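PDB 1F2K: profilin II from Acanthamoeba castellanii, which binds monomeric actin, preventing polymerization at high concentrations and enhancing it at low ones, and inhibits formation of IP3 and DG by binding PIP2. Local coordinates for residues 48-53 against 88-93. Numbering follows the deposited sequence.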
loop_
_atom_site.group_PDB
_atom_site.type_symbol
_atom_site.label_atom_id
_atom_site.label_comp_id
_atom_site.label_asym_id
_atom_site.label_seq_id
_atom_site.Cartn_x
_atom_site.Cartn_y
_atom_site.Cartn_z
ATOM N N ALA A 48 7.376 -8.611 -4.556
ATOM C CA ALA A 48 8.031 -8.432 -3.252
ATOM C C ALA A 48 7.478 -9.267 -2.144
ATOM O O ALA A 48 8.221 -9.737 -1.288
ATOM C CB ALA A 48 7.983 -6.966 -2.837
ATOM N N PHE A 49 6.158 -9.435 -2.141
ATOM C CA PHE A 49 5.483 -10.232 -1.118
ATOM C C PHE A 49 5.936 -11.681 -1.230
ATOM O O PHE A 49 5.996 -12.397 -0.233
ATOM C CB PHE A 49 3.948 -10.122 -1.287
ATOM C CG PHE A 49 3.403 -8.776 -0.902
ATOM C CD1 PHE A 49 3.293 -8.428 0.440
ATOM C CD2 PHE A 49 3.163 -7.801 -1.861
ATOM C CE1 PHE A 49 2.976 -7.135 0.830
ATOM C CE2 PHE A 49 2.838 -6.456 -1.470
ATOM C CZ PHE A 49 2.752 -6.137 -0.137
ATOM N N LYS A 50 6.234 -12.099 -2.456
ATOM C CA LYS A 50 6.684 -13.461 -2.733
ATOM C C LYS A 50 8.194 -13.545 -2.496
ATOM O O LYS A 50 8.656 -14.446 -1.794
ATOM C CB LYS A 50 6.381 -13.848 -4.187
ATOM C CG LYS A 50 4.904 -14.103 -4.513
ATOM C CD LYS A 50 4.514 -15.594 -4.604
ATOM C CE LYS A 50 4.482 -16.309 -3.232
ATOM N NZ LYS A 50 5.786 -17.003 -2.871
ATOM N N ASP A 51 8.942 -12.597 -3.078
ATOM C CA ASP A 51 10.398 -12.524 -2.946
ATOM C C ASP A 51 10.893 -11.098 -2.704
ATOM O O ASP A 51 11.032 -10.293 -3.630
ATOM C CB ASP A 51 11.062 -13.059 -4.202
ATOM C CG ASP A 51 12.583 -13.123 -4.090
ATOM O OD1 ASP A 51 13.222 -13.401 -5.128
ATOM O OD2 ASP A 51 13.138 -12.916 -2.982
ATOM N N ALA A 52 11.187 -10.803 -1.446
ATOM C CA ALA A 52 11.639 -9.491 -0.997
ATOM C C ALA A 52 13.057 -9.108 -1.391
ATOM O O ALA A 52 13.447 -7.947 -1.260
ATOM C CB ALA A 52 11.506 -9.441 0.496
ATOM N N THR A 53 13.822 -10.101 -1.845
ATOM C CA THR A 53 15.212 -9.947 -2.273
ATOM C C THR A 53 15.433 -8.686 -3.095
ATOM O O THR A 53 16.244 -7.829 -2.736
ATOM C CB THR A 53 15.642 -11.160 -3.109
ATOM O OG1 THR A 53 15.608 -12.353 -2.293
ATOM C CG2 THR A 53 17.030 -10.922 -3.681
ATOM N N THR A 88 1.916 -0.977 2.784
ATOM C CA THR A 88 1.189 -1.815 1.810
ATOM C C THR A 88 0.962 -3.122 2.484
ATOM O O THR A 88 1.795 -3.552 3.246
ATOM C CB THR A 88 1.914 -2.036 0.475
ATOM O OG1 THR A 88 3.028 -2.904 0.664
ATOM C CG2 THR A 88 2.358 -0.700 -0.091
ATOM N N VAL A 89 -0.203 -3.705 2.229
ATOM C CA VAL A 89 -0.619 -4.979 2.813
ATOM C C VAL A 89 -1.279 -5.817 1.745
ATOM O O VAL A 89 -1.996 -5.265 0.881
ATOM C CB VAL A 89 -1.640 -4.780 3.933
ATOM C CG1 VAL A 89 -1.906 -6.123 4.659
ATOM C CG2 VAL A 89 -1.145 -3.743 4.883
ATOM N N LYS A 90 -1.032 -7.131 1.820
ATOM C CA LYS A 90 -1.547 -8.107 0.863
ATOM C C LYS A 90 -2.728 -8.948 1.314
ATOM O O LYS A 90 -2.654 -9.647 2.351
ATOM C CB LYS A 90 -0.437 -9.063 0.449
ATOM C CG LYS A 90 -0.889 -10.208 -0.471
ATOM C CD LYS A 90 0.355 -10.974 -0.918
ATOM C CE LYS A 90 0.072 -12.217 -1.761
ATOM N NZ LYS A 90 1.333 -12.786 -2.338
ATOM N N THR A 91 -3.818 -8.892 0.544
ATOM C CA THR A 91 -4.998 -9.714 0.876
ATOM C C THR A 91 -5.033 -10.892 -0.108
ATOM O O THR A 91 -4.115 -11.069 -0.914
ATOM C CB THR A 91 -6.273 -8.934 0.733
ATOM O OG1 THR A 91 -6.503 -8.637 -0.646
ATOM C CG2 THR A 91 -6.153 -7.628 1.489
ATOM N N SER A 92 -6.075 -11.704 -0.036
ATOM C CA SER A 92 -6.187 -12.831 -0.932
ATOM C C SER A 92 -6.258 -12.419 -2.421
ATOM O O SER A 92 -5.630 -13.058 -3.282
ATOM C CB SER A 92 -7.416 -13.678 -0.569
ATOM O OG SER A 92 -7.555 -14.806 -1.443
ATOM N N LYS A 93 -6.984 -11.349 -2.735
ATOM C CA LYS A 93 -7.110 -10.944 -4.130
ATOM C C LYS A 93 -6.450 -9.628 -4.526
ATOM O O LYS A 93 -6.285 -9.370 -5.719
ATOM C CB LYS A 93 -8.586 -10.890 -4.542
ATOM C CG LYS A 93 -9.406 -12.219 -4.378
ATOM C CD LYS A 93 -8.833 -13.400 -5.194
ATOM C CE LYS A 93 -9.735 -14.629 -5.085
ATOM N NZ LYS A 93 -9.056 -15.908 -5.533
#
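Thr88 OG1 hydrogen-bonds to the main-chain oxygen of Val77 on the adjacent strand, while the Phe49 ring presents its tip to the same hydroxyl: Thr88 OG1 lies near the ring plane, 3.3 Å from Phe49 CZ. Lys90, two residues along the strand, covers a face of that ring: its CB stands 4.0 Å from the Phe49 centroid, 18° off the normal, in a CH-pi contact displaced toward CD1 and CE1. With CG anti to the backbone N (chi1 175°) and the chain extended beyond it, Lys90 runs back past the ring toward its root, where Lys90 CD reaches Phe49 CB at 3.7 Å. In this profilin fold the contact joins the C-terminal part of helix 39-50 to one face of the antiparallel sheet; Ile95 of strand 94-100 also touches Phe49. Val89 points to the other face and packs on helix 106-121, its side chain about 9 Å from that of the actin-binding residue Lys115. Lys50 NZ and Lys90 NZ, 6.2 Å apart, may repel each other. Asp51 OD2 accepts a capping bond from Thr53 N (3.1 Å), tilted out of the carboxylate plane, and uses its syn lone pair toward Thr53 OG1 at 2.6 Å, fixing the turn into helix 53-58.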